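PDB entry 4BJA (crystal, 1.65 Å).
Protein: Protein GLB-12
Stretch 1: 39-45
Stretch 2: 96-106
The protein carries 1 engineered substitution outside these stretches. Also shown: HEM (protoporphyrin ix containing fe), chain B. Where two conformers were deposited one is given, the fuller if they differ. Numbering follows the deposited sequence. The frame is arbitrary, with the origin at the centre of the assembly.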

ATOM      1  N   LEU A  39       6.044 -19.158   1.178  1.00 21.24           N
ATOM      2  CA  LEU A  39       6.263 -19.316   2.636  1.00 21.30           C
ATOM      3  C   LEU A  39       4.958 -19.068   3.406  1.00 21.07           C
ATOM      4  O   LEU A  39       4.619 -19.846   4.325  1.00 20.15           O
ATOM      5  CB  LEU A  39       7.390 -18.376   3.100  1.00 20.83           C
ATOM      6  CG  LEU A  39       7.668 -18.314   4.611  1.00 21.06           C
ATOM      7  CD1 LEU A  39       8.966 -17.632   4.767  1.00 24.15           C
ATOM      8  CD2 LEU A  39       6.604 -17.490   5.427  1.00 21.17           C
ATOM      9  N   LEU A  40       4.207 -18.020   3.029  1.00 19.68           N
ATOM     10  CA  LEU A  40       2.953 -17.708   3.749  1.00 18.53           C
ATOM     11  C   LEU A  40       2.031 -18.888   3.673  1.00 19.40           C
ATOM     12  O   LEU A  40       1.481 -19.308   4.699  1.00 19.74           O
ATOM     13  CB  LEU A  40       2.222 -16.510   3.158  1.00 18.88           C
ATOM     14  CG  LEU A  40       2.767 -15.141   3.322  1.00 19.33           C
ATOM     15  CD1 LEU A  40       1.876 -14.224   2.503  1.00 20.51           C
ATOM     16  CD2 LEU A  40       2.627 -14.764   4.800  1.00 18.91           C
ATOM     17  N   ARG A  41       1.846 -19.438   2.459  1.00 18.94           N
ATOM     18  CA  ARG A  41       0.981 -20.576   2.316  1.00 19.19           C
ATOM     19  C   ARG A  41       1.498 -21.818   3.054  1.00 20.11           C
ATOM     20  O   ARG A  41       0.713 -22.476   3.755  1.00 20.38           O
ATOM     21  CB  ARG A  41       0.701 -20.887   0.831  1.00 18.40           C
ATOM     22  CG  ARG A  41      -0.357 -21.953   0.675  1.00 19.37           C
ATOM     23  CD  ARG A  41      -1.668 -21.604   1.300  1.00 20.02           C
ATOM     24  NE  ARG A  41      -2.652 -22.667   1.046  1.00 23.34           N
ATOM     25  CZ  ARG A  41      -3.793 -22.797   1.715  1.00 25.23           C
ATOM     26  NH1 ARG A  41      -4.105 -21.912   2.667  1.00 24.22           N
ATOM     27  NH2 ARG A  41      -4.637 -23.796   1.412  1.00 27.04           N
ATOM     28  N   GLU A  42       2.782 -22.145   2.903  1.00 20.32           N
ATOM     29  CA  GLU A  42       3.319 -23.395   3.503  1.00 23.24           C
ATOM     30  C   GLU A  42       3.295 -23.313   5.029  1.00 22.53           C
ATOM     31  O   GLU A  42       2.906 -24.273   5.677  1.00 22.66           O
ATOM     32  CB  GLU A  42       4.713 -23.682   2.997  1.00 24.49           C
ATOM     33  CG  GLU A  42       4.756 -24.054   1.516  1.00 29.51           C
ATOM     34  CD  GLU A  42       6.086 -24.673   1.085  1.00 37.60           C
ATOM     35  OE1 GLU A  42       7.134 -24.334   1.673  1.00 42.96           O
ATOM     36  OE2 GLU A  42       6.094 -25.488   0.129  1.00 40.95           O
ATOM     37  N   THR A  43       3.685 -22.159   5.582  1.00 21.10           N
ATOM     38  CA  THR A  43       3.626 -22.000   7.041  1.00 20.89           C
ATOM     39  C   THR A  43       2.191 -22.064   7.594  1.00 20.69           C
ATOM     40  O   THR A  43       1.970 -22.651   8.649  1.00 21.10           O
ATOM     41  CB  THR A  43       4.365 -20.770   7.548  1.00 20.20           C
ATOM     42  OG1 THR A  43       3.870 -19.624   6.865  1.00 20.10           O
ATOM     43  CG2 THR A  43       5.879 -20.916   7.286  1.00 22.53           C
ATOM     44  N   TRP A  44       1.222 -21.450   6.924  1.00 20.04           N
ATOM     45  CA  TRP A  44      -0.153 -21.537   7.334  1.00 19.70           C
ATOM     46  C   TRP A  44      -0.640 -22.986   7.284  1.00 20.52           C
ATOM     47  O   TRP A  44      -1.365 -23.452   8.185  1.00 22.42           O
ATOM     48  CB  TRP A  44      -1.003 -20.649   6.442  1.00 19.73           C
ATOM     49  CG  TRP A  44      -2.505 -20.751   6.684  1.00 19.50           C
ATOM     50  CD1 TRP A  44      -3.408 -21.483   5.955  1.00 19.75           C
ATOM     51  CD2 TRP A  44      -3.266 -20.058   7.684  1.00 18.69           C
ATOM     52  NE1 TRP A  44      -4.670 -21.309   6.457  1.00 21.85           N
ATOM     53  CE2 TRP A  44      -4.621 -20.448   7.523  1.00 19.65           C
ATOM     54  CE3 TRP A  44      -2.928 -19.162   8.724  1.00 18.64           C
ATOM     55  CZ2 TRP A  44      -5.664 -19.932   8.328  1.00 22.17           C
ATOM     56  CZ3 TRP A  44      -3.952 -18.680   9.530  1.00 20.35           C
ATOM     57  CH2 TRP A  44      -5.309 -19.052   9.327  1.00 20.05           C
ATOM     58  N   GLN A  45      -0.282 -23.706   6.209  1.00 21.34           N
ATOM     59  CA  GLN A  45      -0.677 -25.106   6.092  1.00 23.65           C
ATOM     60  C   GLN A  45      -0.068 -26.068   7.120  1.00 25.14           C
ATOM     61  O   GLN A  45      -0.662 -27.115   7.396  1.00 26.39           O
ATOM     62  CB  GLN A  45      -0.348 -25.596   4.691  1.00 23.31           C
ATOM     63  CG  GLN A  45      -1.335 -25.018   3.725  1.00 24.76           C
ATOM     64  CD  GLN A  45      -1.242 -25.724   2.423  1.00 28.35           C
ATOM     65  OE1 GLN A  45      -0.188 -25.697   1.786  1.00 32.07           O
ATOM     66  NE2 GLN A  45      -2.327 -26.373   2.015  1.00 28.32           N
TER
HETATM   67  CHA HEM B 300     -17.801  -9.802   8.835  1.00 22.43           C
HETATM   68  CHB HEM B 300     -13.040 -10.461   8.241  1.00 19.73           C
HETATM   69  CHC HEM B 300     -12.156  -7.115  11.577  1.00 21.99           C
HETATM   70  CHD HEM B 300     -16.836  -7.050  12.713  1.00 24.43           C
HETATM   71  C1A HEM B 300     -16.601 -10.211   8.363  1.00 21.29           C
HETATM   72  C2A HEM B 300     -16.402 -11.090   7.224  1.00 23.13           C
HETATM   73  C3A HEM B 300     -15.074 -11.253   7.089  1.00 21.16           C
HETATM   74  C4A HEM B 300     -14.410 -10.499   8.129  1.00 20.31           C
HETATM   75  CMA HEM B 300     -14.304 -12.105   6.044  1.00 22.28           C
HETATM   76  CAA HEM B 300     -17.554 -11.679   6.346  1.00 25.64           C
HETATM   77  CBA HEM B 300     -17.452 -11.193   4.893  1.00 31.78           C
HETATM   78  CGA HEM B 300     -17.600  -9.737   4.908  1.00 34.81           C
HETATM   79  O1A HEM B 300     -18.559  -9.238   5.561  1.00 36.50           O
HETATM   80  O2A HEM B 300     -16.708  -9.092   4.295  1.00 38.51           O
HETATM   81  C1B HEM B 300     -12.428  -9.557   9.057  1.00 19.89           C
HETATM   82  C2B HEM B 300     -11.000  -9.264   9.046  1.00 19.75           C
HETATM   83  C3B HEM B 300     -10.766  -8.351   9.946  1.00 20.68           C
HETATM   84  C4B HEM B 300     -12.018  -8.029  10.583  1.00 20.62           C
HETATM   85  CMB HEM B 300      -9.974  -9.916   8.105  1.00 23.26           C
HETATM   86  CAB HEM B 300      -9.369  -7.732  10.221  1.00 25.72           C
HETATM   87  CBB HEM B 300      -9.137  -7.158  11.375  1.00 30.67           C
HETATM   88  C1C HEM B 300     -13.336  -6.797  12.159  1.00 21.34           C
HETATM   89  C2C HEM B 300     -13.503  -5.862  13.243  1.00 24.51           C
HETATM   90  C3C HEM B 300     -14.787  -5.831  13.554  1.00 23.82           C
HETATM   91  C4C HEM B 300     -15.486  -6.773  12.709  1.00 24.39           C
HETATM   92  CMC HEM B 300     -12.359  -5.029  13.869  1.00 27.10           C
HETATM   93  CAC HEM B 300     -15.395  -4.951  14.671  1.00 27.40           C
HETATM   94  CBC HEM B 300     -16.668  -4.619  14.550  1.00 30.12           C
HETATM   95  C1D HEM B 300     -17.496  -7.835  11.836  1.00 25.14           C
HETATM   96  C2D HEM B 300     -18.869  -8.223  11.958  1.00 26.50           C
HETATM   97  C3D HEM B 300     -19.162  -9.064  10.757  1.00 27.76           C
HETATM   98  C4D HEM B 300     -17.938  -9.108  10.009  1.00 24.34           C
HETATM   99  CMD HEM B 300     -19.876  -7.870  13.077  1.00 29.49           C
HETATM  100  CAD HEM B 300     -20.491  -9.765  10.415  1.00 29.10           C
HETATM  101  CBD HEM B 300     -20.312 -11.244  10.799  1.00 31.51           C
HETATM  102  CGD HEM B 300     -20.210 -11.519  12.297  1.00 31.90           C
HETATM  103  O1D HEM B 300     -20.669 -10.718  13.139  1.00 33.55           O
HETATM  104  O2D HEM B 300     -19.675 -12.582  12.640  1.00 33.39           O
HETATM  105  NA  HEM B 300     -15.359  -9.870   8.912  1.00 19.89           N
HETATM  106  NB  HEM B 300     -13.051  -8.775  10.026  1.00 20.61           N
HETATM  107  NC  HEM B 300     -14.574  -7.330  11.868  1.00 22.78           N
HETATM  108  ND  HEM B 300     -16.965  -8.391  10.667  1.00 24.15           N
HETATM  109 FE   HEM B 300     -15.005  -8.618  10.366  1.00 19.74          FE
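Stretch 2 96-106: FYEFMEQLTSM

How does stretch 2 lie on stretch 1? Both are helical throughout, and they run in roughly opposed directions, with 138° between their N-to-C directions and axes 8.6 Å apart at closest approach. The nearest CA atoms are those of Arg 41 and Thr 104, 5.1 Å apart.

What does the first part of stretch 2 meet? Phe 96 lies against the heme instead, its CE2 3.6 Å from HEM CMB. Tyr 97 CD1 approaches the edge of the Trp 44 ring, 3.7 Å from Trp 44 CZ2. Phe 99 CE1 again lies 3.6 Å from HEM CMB. The CA-to-CB bond of Met 100 points toward stretch 1, its CB 3.7 Å from Trp 44 CH2, an off-centre CH-pi contact.

Why is Glu 101 central? Arg 41 NH2 donates to Glu 101 OE2 at 2.8 Å and Arg 41 NH1 to Glu 101 OE1 at 3.0 Å, a two-pronged salt bridge; Trp 44 NE1 also donates to Glu 101 OE1 at 3.0 Å.

How does the contact close? Thr 104 OG1 accepts from Arg 41 NH1 at 2.9 Å, donates to Met 100 O at 2.9 Å within its own helix, and lies over one face of Trp 44, completing the hole that holds this side chain. Finally, Ser 105 CA covers one face of the Arg 41 guanidinium.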

ATOM      1  N   PHE A  96     -13.155 -15.114   9.411  1.00 18.82           N
ATOM      2  CA  PHE A  96     -11.765 -14.644   9.429  1.00 16.91           C
ATOM      3  C   PHE A  96     -10.848 -15.794   9.053  1.00 17.28           C
ATOM      4  O   PHE A  96      -9.966 -15.641   8.219  1.00 18.01           O
ATOM      5  CB  PHE A  96     -11.429 -14.109  10.839  1.00 17.68           C
ATOM      6  CG  PHE A  96     -10.079 -13.507  10.935  1.00 17.02           C
ATOM      7  CD1 PHE A  96      -8.966 -14.315  11.073  1.00 18.33           C
ATOM      8  CD2 PHE A  96      -9.934 -12.129  10.927  1.00 18.89           C
ATOM      9  CE1 PHE A  96      -7.682 -13.753  11.141  1.00 20.96           C
ATOM     10  CE2 PHE A  96      -8.644 -11.536  10.993  1.00 18.79           C
ATOM     11  CZ  PHE A  96      -7.525 -12.380  11.117  1.00 17.42           C
ATOM     12  N   TYR A  97     -11.093 -16.983   9.602  1.00 18.92           N
ATOM     13  CA  TYR A  97     -10.339 -18.156   9.187  1.00 18.71           C
ATOM     14  C   TYR A  97     -10.458 -18.402   7.657  1.00 19.88           C
ATOM     15  O   TYR A  97      -9.435 -18.604   6.969  1.00 19.40           O
ATOM     16  CB  TYR A  97     -10.782 -19.398   9.985  1.00 19.96           C
ATOM     17  CG  TYR A  97     -10.365 -20.657   9.283  1.00 20.24           C
ATOM     18  CD1 TYR A  97      -9.036 -21.096   9.320  1.00 21.29           C
ATOM     19  CD2 TYR A  97     -11.293 -21.386   8.522  1.00 23.93           C
ATOM     20  CE1 TYR A  97      -8.626 -22.243   8.586  1.00 26.62           C
ATOM     21  CE2 TYR A  97     -10.887 -22.532   7.821  1.00 27.76           C
ATOM     22  CZ  TYR A  97      -9.561 -22.937   7.860  1.00 26.94           C
ATOM     23  OH  TYR A  97      -9.157 -24.063   7.160  1.00 32.82           O
ATOM     24  N   GLU A  98     -11.682 -18.353   7.133  1.00 20.45           N
ATOM     25  CA  GLU A  98     -11.899 -18.603   5.670  1.00 21.03           C
ATOM     26  C   GLU A  98     -11.196 -17.543   4.832  1.00 21.09           C
ATOM     27  O   GLU A  98     -10.641 -17.846   3.765  1.00 21.54           O
ATOM     28  CB  GLU A  98     -13.387 -18.621   5.320  1.00 23.83           C
ATOM     29  CG  GLU A  98     -14.150 -19.813   5.916  1.00 28.27           C
ATOM     30  CD  GLU A  98     -15.658 -19.709   5.729  1.00 34.22           C
ATOM     31  OE1 GLU A  98     -16.203 -18.574   5.665  1.00 35.69           O
ATOM     32  OE2 GLU A  98     -16.311 -20.779   5.677  1.00 39.99           O
ATOM     33  N   PHE A  99     -11.230 -16.306   5.305  1.00 19.55           N
ATOM     34  CA  PHE A  99     -10.555 -15.189   4.614  1.00 18.34           C
ATOM     35  C   PHE A  99      -9.058 -15.434   4.557  1.00 18.65           C
ATOM     36  O   PHE A  99      -8.457 -15.232   3.494  1.00 19.37           O
ATOM     37  CB  PHE A  99     -10.884 -13.903   5.379  1.00 18.24           C
ATOM     38  CG  PHE A  99     -10.051 -12.705   5.017  1.00 16.44           C
ATOM     39  CD1 PHE A  99      -8.847 -12.433   5.676  1.00 18.34           C
ATOM     40  CD2 PHE A  99     -10.537 -11.782   4.089  1.00 17.80           C
ATOM     41  CE1 PHE A  99      -8.118 -11.289   5.374  1.00 21.43           C
ATOM     42  CE2 PHE A  99      -9.829 -10.618   3.809  1.00 19.80           C
ATOM     43  CZ  PHE A  99      -8.604 -10.380   4.433  1.00 18.89           C
ATOM     44  N   MET A 100      -8.443 -15.849   5.672  1.00 18.08           N
ATOM     45  CA  MET A 100      -7.006 -16.146   5.671  0.50 18.54           C
ATOM     46  C   MET A 100      -6.651 -17.380   4.832  1.00 19.22           C
ATOM     47  O   MET A 100      -5.618 -17.420   4.187  1.00 18.79           O
ATOM     48  CB  MET A 100      -6.495 -16.290   7.117  0.50 18.71           C
ATOM     49  CG  MET A 100      -6.542 -14.943   7.866  0.50 19.56           C
ATOM     50  SD  MET A 100      -5.367 -13.784   7.149  0.50 23.05           S
ATOM     51  CE  MET A 100      -4.144 -15.026   6.687  0.50 10.61           C
ATOM     52  N   GLU A 101      -7.522 -18.385   4.857  1.00 19.59           N
ATOM     53  CA  GLU A 101      -7.337 -19.606   4.080  1.00 20.28           C
ATOM     54  C   GLU A 101      -7.308 -19.232   2.586  1.00 20.01           C
ATOM     55  O   GLU A 101      -6.430 -19.637   1.830  1.00 21.21           O
ATOM     56  CB  GLU A 101      -8.500 -20.561   4.335  1.00 20.63           C
ATOM     57  CG  GLU A 101      -8.536 -21.780   3.411  1.00 24.09           C
ATOM     58  CD  GLU A 101      -7.295 -22.693   3.487  1.00 26.91           C
ATOM     59  OE1 GLU A 101      -6.417 -22.597   4.396  1.00 25.75           O
ATOM     60  OE2 GLU A 101      -7.202 -23.577   2.605  1.00 31.11           O
ATOM     61  N   GLN A 102      -8.286 -18.453   2.180  1.00 19.70           N
ATOM     62  CA  GLN A 102      -8.426 -18.106   0.749  1.00 20.40           C
ATOM     63  C   GLN A 102      -7.291 -17.192   0.339  1.00 19.44           C
ATOM     64  O   GLN A 102      -6.689 -17.330  -0.763  1.00 19.72           O
ATOM     65  CB  GLN A 102      -9.684 -17.289   0.567  1.00 21.99           C
ATOM     66  CG  GLN A 102     -11.023 -17.924   0.694  1.00 30.03           C
ATOM     67  CD  GLN A 102     -12.079 -16.827   0.466  1.00 39.00           C
ATOM     68  OE1 GLN A 102     -12.622 -16.239   1.418  1.00 41.39           O
ATOM     69  NE2 GLN A 102     -12.274 -16.468  -0.801  1.00 42.69           N
ATOM     70  N   LEU A 103      -7.018 -16.202   1.192  1.00 18.45           N
ATOM     71  CA  LEU A 103      -6.003 -15.185   0.851  1.00 17.64           C
ATOM     72  C   LEU A 103      -4.619 -15.860   0.726  1.00 17.69           C
ATOM     73  O   LEU A 103      -3.885 -15.608  -0.245  1.00 17.88           O
ATOM     74  CB  LEU A 103      -6.015 -14.063   1.930  1.00 17.78           C
ATOM     75  CG  LEU A 103      -5.080 -12.898   1.833  1.00 20.03           C
ATOM     76  CD1 LEU A 103      -5.111 -12.261   0.398  1.00 20.84           C
ATOM     77  CD2 LEU A 103      -5.537 -11.896   2.932  1.00 21.24           C
ATOM     78  N   THR A 104      -4.258 -16.732   1.669  1.00 17.95           N
ATOM     79  CA  THR A 104      -2.927 -17.375   1.604  1.00 18.06           C
ATOM     80  C   THR A 104      -2.857 -18.327   0.396  1.00 18.63           C
ATOM     81  O   THR A 104      -1.825 -18.429  -0.247  1.00 18.35           O
ATOM     82  CB  THR A 104      -2.521 -18.139   2.851  1.00 19.20           C
ATOM     83  OG1 THR A 104      -3.500 -19.148   3.165  1.00 17.83           O
ATOM     84  CG2 THR A 104      -2.302 -17.186   4.052  1.00 17.82           C
ATOM     85  N   SER A 105      -3.962 -18.983   0.090  1.00 18.76           N
ATOM     86  CA  SER A 105      -4.017 -19.879  -1.099  1.00 19.22           C
ATOM     87  C   SER A 105      -3.858 -19.045  -2.387  1.00 18.93           C
ATOM     88  O   SER A 105      -3.121 -19.427  -3.295  1.00 19.85           O
ATOM     89  CB  SER A 105      -5.357 -20.644  -1.124  1.00 19.41           C
ATOM     90  OG  SER A 105      -5.376 -21.516  -2.261  1.00 24.68           O
ATOM     91  N   MET A 106      -4.570 -17.936  -2.476  1.00 18.35           N
ATOM     92  CA  MET A 106      -4.487 -17.119  -3.687  1.00 17.66           C
ATOM     93  C   MET A 106      -3.093 -16.601  -3.869  1.00 17.65           C
ATOM     94  O   MET A 106      -2.603 -16.550  -5.006  1.00 18.98           O
ATOM     95  CB  MET A 106      -5.505 -15.983  -3.705  1.00 17.59           C
ATOM     96  CG  MET A 106      -6.961 -16.464  -4.049  1.00 20.29           C
ATOM     97  SD  MET A 106      -8.066 -15.103  -4.276  1.00 26.50           S
ATOM     98  CE  MET A 106      -8.309 -14.632  -2.613  1.00 23.78           C
TER